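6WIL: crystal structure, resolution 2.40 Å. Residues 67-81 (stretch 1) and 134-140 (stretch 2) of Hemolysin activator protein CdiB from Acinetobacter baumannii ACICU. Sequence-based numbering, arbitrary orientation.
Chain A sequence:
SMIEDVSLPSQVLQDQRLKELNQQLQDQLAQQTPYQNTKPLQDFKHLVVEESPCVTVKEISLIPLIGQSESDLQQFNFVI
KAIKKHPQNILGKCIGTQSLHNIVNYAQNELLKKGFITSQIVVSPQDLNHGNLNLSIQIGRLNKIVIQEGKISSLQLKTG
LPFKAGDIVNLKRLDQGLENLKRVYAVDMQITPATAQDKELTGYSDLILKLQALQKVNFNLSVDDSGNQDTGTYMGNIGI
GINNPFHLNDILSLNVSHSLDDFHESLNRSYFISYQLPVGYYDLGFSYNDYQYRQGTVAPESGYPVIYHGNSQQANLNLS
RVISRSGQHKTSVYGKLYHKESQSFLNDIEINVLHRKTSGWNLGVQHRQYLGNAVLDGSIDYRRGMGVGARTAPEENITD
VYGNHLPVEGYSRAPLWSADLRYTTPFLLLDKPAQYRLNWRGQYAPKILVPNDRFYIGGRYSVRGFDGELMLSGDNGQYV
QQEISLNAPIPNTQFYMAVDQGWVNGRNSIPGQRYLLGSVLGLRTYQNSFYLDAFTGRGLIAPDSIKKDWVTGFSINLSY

Stretch 1 67-81: GQSESDLQQFNFVIK
Stretch 2 (134-140) NLSIQIG

A small apolar contact, 368 Å² of buried surface summed over both sides, packs a short helical segment, the turn after it and the start of a second helix against one side of a β-strand and is closed at one end by a single side-chain-to-backbone hydrogen bond. Stretch 2 enters as a strand begun earlier in the chain and stays in it to Gln138 (Ile137 phi/psi -123/122); Leu135 and Ile137, and Ile139 just beyond the strand, point CA-to-CB toward stretch 1, while Asn134 and Gln138 point away. Stretch 1 runs the opposite way: CA of Asp72 lies 9.0 Å from CA of Ile139, CA of Leu73 8.3 Å from CA of Ile137, and CA of Ile80 8.4 Å from CA of Leu135. Ser69 (chi1 p) is the N-cap of the first helix; its N donates to Asp72 OD2 (2.8 Å) and its OG to Asp72 OD1 (2.8 Å). Phe76, at phi/psi -107/11, is the aromatic centrepiece. With chi1 m and chi2 -67°, its ring takes Ile137 CD1 over one face, 3.3 Å from the centroid and 6° off the normal, a CH-pi contact; Ile139 CD1 approaches obliquely, 3.6 Å from Phe76 CE2. Ile137 (chi1 t, chi2 t) extends its CD1 to that face, while its CG2 meets Leu73 CD2 at 3.9 Å. Leu73 (m, t) and Ile80 (m, m) leave their backbones sideways, but their ends come nearer; Ile80 CD1 reaches Leu135 CD1 at 3.8 Å, with Leu135 in m, t. These branched aliphatic chains suit a buried, largely nonpolar seam. At the partly exposed end, Gln68 (m, t, chi3 -13°) points toward the strand, and its NE2 donates to Ile137 O (3.0 Å, 166°), giving that carbonyl a polar partner. Water 1 accepts from Gln68 NE2 (3.1 Å) and weakly from Ile139 N (3.5 Å), bridging the stretches.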

# COMPACT_ATOMS: atom_id res chain seq x y z
N GLY A 67 -16.54 -39.40 9.03
CA GLY A 67 -17.26 -38.33 8.37
C GLY A 67 -16.40 -37.37 7.58
O GLY A 67 -16.86 -36.27 7.25
N GLN A 68 -15.17 -37.74 7.26
CA GLN A 68 -14.27 -36.90 6.49
C GLN A 68 -14.17 -37.44 5.07
O GLN A 68 -13.79 -38.60 4.88
CB GLN A 68 -12.88 -36.84 7.13
CG GLN A 68 -12.83 -36.13 8.47
CD GLN A 68 -11.42 -35.81 8.91
OE1 GLN A 68 -10.45 -36.33 8.34
NE2 GLN A 68 -11.28 -34.96 9.91
N SER A 69 -14.51 -36.62 4.09
CA SER A 69 -14.30 -37.05 2.71
C SER A 69 -12.84 -36.81 2.32
O SER A 69 -12.15 -35.96 2.89
CB SER A 69 -15.26 -36.33 1.75
OG SER A 69 -14.86 -35.01 1.44
N GLU A 70 -12.37 -37.61 1.37
CA GLU A 70 -10.99 -37.51 0.93
C GLU A 70 -10.74 -36.22 0.16
O GLU A 70 -9.58 -35.81 0.02
CB GLU A 70 -10.63 -38.74 0.09
CG GLU A 70 -10.69 -40.07 0.85
CD GLU A 70 -12.11 -40.55 1.17
OE1 GLU A 70 -13.06 -39.74 1.11
OE2 GLU A 70 -12.27 -41.74 1.49
N SER A 71 -11.80 -35.59 -0.34
CA SER A 71 -11.69 -34.22 -0.85
C SER A 71 -11.36 -33.25 0.28
O SER A 71 -10.62 -32.28 0.07
CB SER A 71 -12.98 -33.83 -1.56
OG SER A 71 -13.20 -32.43 -1.50
N ASP A 72 -11.91 -33.48 1.48
CA ASP A 72 -11.52 -32.67 2.63
C ASP A 72 -10.05 -32.86 2.96
O ASP A 72 -9.39 -31.92 3.42
CB ASP A 72 -12.36 -33.01 3.86
CG ASP A 72 -13.83 -33.12 3.55
OD1 ASP A 72 -14.30 -32.53 2.56
OD2 ASP A 72 -14.53 -33.83 4.31
N LEU A 73 -9.53 -34.07 2.76
CA LEU A 73 -8.14 -34.35 3.12
C LEU A 73 -7.17 -33.92 2.03
O LEU A 73 -5.99 -33.69 2.33
CB LEU A 73 -7.96 -35.83 3.43
CG LEU A 73 -8.68 -36.40 4.65
CD1 LEU A 73 -7.90 -37.59 5.18
CD2 LEU A 73 -8.87 -35.35 5.73
N GLN A 74 -7.63 -33.83 0.78
CA GLN A 74 -6.75 -33.47 -0.32
C GLN A 74 -6.08 -32.13 -0.09
O GLN A 74 -4.96 -31.90 -0.56
CB GLN A 74 -7.55 -33.44 -1.63
CG GLN A 74 -6.70 -33.47 -2.90
CD GLN A 74 -6.58 -34.87 -3.48
OE1 GLN A 74 -6.47 -35.86 -2.76
NE2 GLN A 74 -6.62 -34.96 -4.81
N GLN A 75 -6.74 -31.23 0.65
CA GLN A 75 -6.17 -29.93 0.97
C GLN A 75 -5.01 -30.03 1.95
O GLN A 75 -4.17 -29.12 2.00
CB GLN A 75 -7.26 -29.02 1.53
CG GLN A 75 -6.81 -27.60 1.84
CD GLN A 75 -7.93 -26.76 2.45
OE1 GLN A 75 -8.97 -27.28 2.82
NE2 GLN A 75 -7.70 -25.45 2.54
N PHE A 76 -4.93 -31.10 2.74
CA PHE A 76 -3.97 -31.20 3.83
C PHE A 76 -2.81 -32.14 3.55
O PHE A 76 -2.04 -32.43 4.47
CB PHE A 76 -4.69 -31.63 5.11
CG PHE A 76 -5.54 -30.55 5.72
CD1 PHE A 76 -4.95 -29.41 6.25
CD2 PHE A 76 -6.92 -30.67 5.74
CE1 PHE A 76 -5.73 -28.41 6.81
CE2 PHE A 76 -7.70 -29.67 6.30
CZ PHE A 76 -7.10 -28.54 6.84
N ASN A 77 -2.65 -32.60 2.30
CA ASN A 77 -1.55 -33.50 1.99
C ASN A 77 -0.18 -32.85 2.16
O ASN A 77 0.83 -33.56 2.23
CB ASN A 77 -1.69 -34.05 0.57
CG ASN A 77 -1.70 -32.96 -0.49
OD1 ASN A 77 -0.72 -32.24 -0.67
ND2 ASN A 77 -2.81 -32.85 -1.21
N PHE A 78 -0.12 -31.52 2.25
CA PHE A 78 1.16 -30.85 2.47
C PHE A 78 1.75 -31.19 3.83
O PHE A 78 2.96 -31.01 4.03
CB PHE A 78 0.99 -29.33 2.33
CG PHE A 78 0.23 -28.70 3.46
CD1 PHE A 78 -1.15 -28.65 3.43
CD2 PHE A 78 0.89 -28.14 4.54
CE1 PHE A 78 -1.86 -28.07 4.47
CE2 PHE A 78 0.19 -27.55 5.58
CZ PHE A 78 -1.19 -27.52 5.55
N VAL A 79 0.93 -31.65 4.77
CA VAL A 79 1.45 -32.07 6.07
C VAL A 79 2.29 -33.33 5.93
O VAL A 79 3.40 -33.41 6.46
CB VAL A 79 0.29 -32.27 7.06
CG1 VAL A 79 0.75 -33.06 8.28
CG2 VAL A 79 -0.30 -30.93 7.48
N ILE A 80 1.78 -34.32 5.19
CA ILE A 80 2.56 -35.53 4.95
C ILE A 80 3.72 -35.23 4.01
O ILE A 80 4.82 -35.79 4.17
CB ILE A 80 1.65 -36.64 4.40
CG1 ILE A 80 0.57 -37.01 5.42
CG2 ILE A 80 2.46 -37.88 4.04
CD1 ILE A 80 1.13 -37.53 6.72
N LYS A 81 3.50 -34.35 3.03
CA LYS A 81 4.58 -33.92 2.15
C LYS A 81 5.77 -33.40 2.94
O LYS A 81 6.92 -33.77 2.69
CB LYS A 81 4.08 -32.84 1.19
CG LYS A 81 3.70 -33.32 -0.20
CD LYS A 81 3.77 -32.15 -1.18
CE LYS A 81 2.49 -32.00 -1.99
NZ LYS A 81 2.22 -30.57 -2.30
N ASN A 134 0.08 -43.63 10.87
CA ASN A 134 -1.15 -43.08 10.31
C ASN A 134 -1.52 -41.81 11.07
O ASN A 134 -1.87 -41.87 12.25
CB ASN A 134 -2.27 -44.11 10.35
CG ASN A 134 -2.11 -45.17 9.29
OD1 ASN A 134 -1.37 -45.00 8.32
ND2 ASN A 134 -2.82 -46.28 9.45
N LEU A 135 -1.43 -40.67 10.39
CA LEU A 135 -1.78 -39.39 10.96
C LEU A 135 -3.20 -39.01 10.59
O LEU A 135 -3.73 -39.43 9.55
CB LEU A 135 -0.82 -38.29 10.48
CG LEU A 135 0.60 -38.36 11.03
CD1 LEU A 135 1.39 -37.17 10.54
CD2 LEU A 135 0.58 -38.42 12.55
N SER A 136 -3.83 -38.23 11.46
CA SER A 136 -5.16 -37.72 11.18
C SER A 136 -5.23 -36.26 11.56
O SER A 136 -4.41 -35.76 12.34
CB SER A 136 -6.25 -38.49 11.94
OG SER A 136 -6.62 -39.64 11.21
N ILE A 137 -6.23 -35.57 11.03
CA ILE A 137 -6.37 -34.14 11.25
C ILE A 137 -7.73 -33.86 11.87
O ILE A 137 -8.78 -34.21 11.30
CB ILE A 137 -6.17 -33.33 9.96
CG1 ILE A 137 -6.33 -31.83 10.26
CG2 ILE A 137 -7.13 -33.76 8.87
CD1 ILE A 137 -5.77 -30.92 9.21
N GLN A 138 -7.72 -33.23 13.04
CA GLN A 138 -8.94 -32.68 13.63
C GLN A 138 -9.20 -31.33 12.98
O GLN A 138 -8.68 -30.30 13.40
CB GLN A 138 -8.80 -32.56 15.14
CG GLN A 138 -9.26 -33.79 15.88
CD GLN A 138 -8.67 -33.87 17.27
OE1 GLN A 138 -7.96 -32.96 17.71
NE2 GLN A 138 -8.95 -34.96 17.97
N ILE A 139 -10.03 -31.35 11.93
CA ILE A 139 -10.30 -30.15 11.16
C ILE A 139 -11.17 -29.22 12.00
O ILE A 139 -12.34 -29.52 12.28
CB ILE A 139 -10.97 -30.49 9.82
CG1 ILE A 139 -10.10 -31.47 9.04
CG2 ILE A 139 -11.23 -29.22 9.03
CD1 ILE A 139 -10.45 -31.57 7.57
N GLY A 140 -10.61 -28.08 12.40
CA GLY A 140 -11.34 -27.08 13.15
C GLY A 140 -12.08 -26.12 12.24
O GLY A 140 -11.47 -25.48 11.38
O HOH W 1 -12.93 -33.24 11.87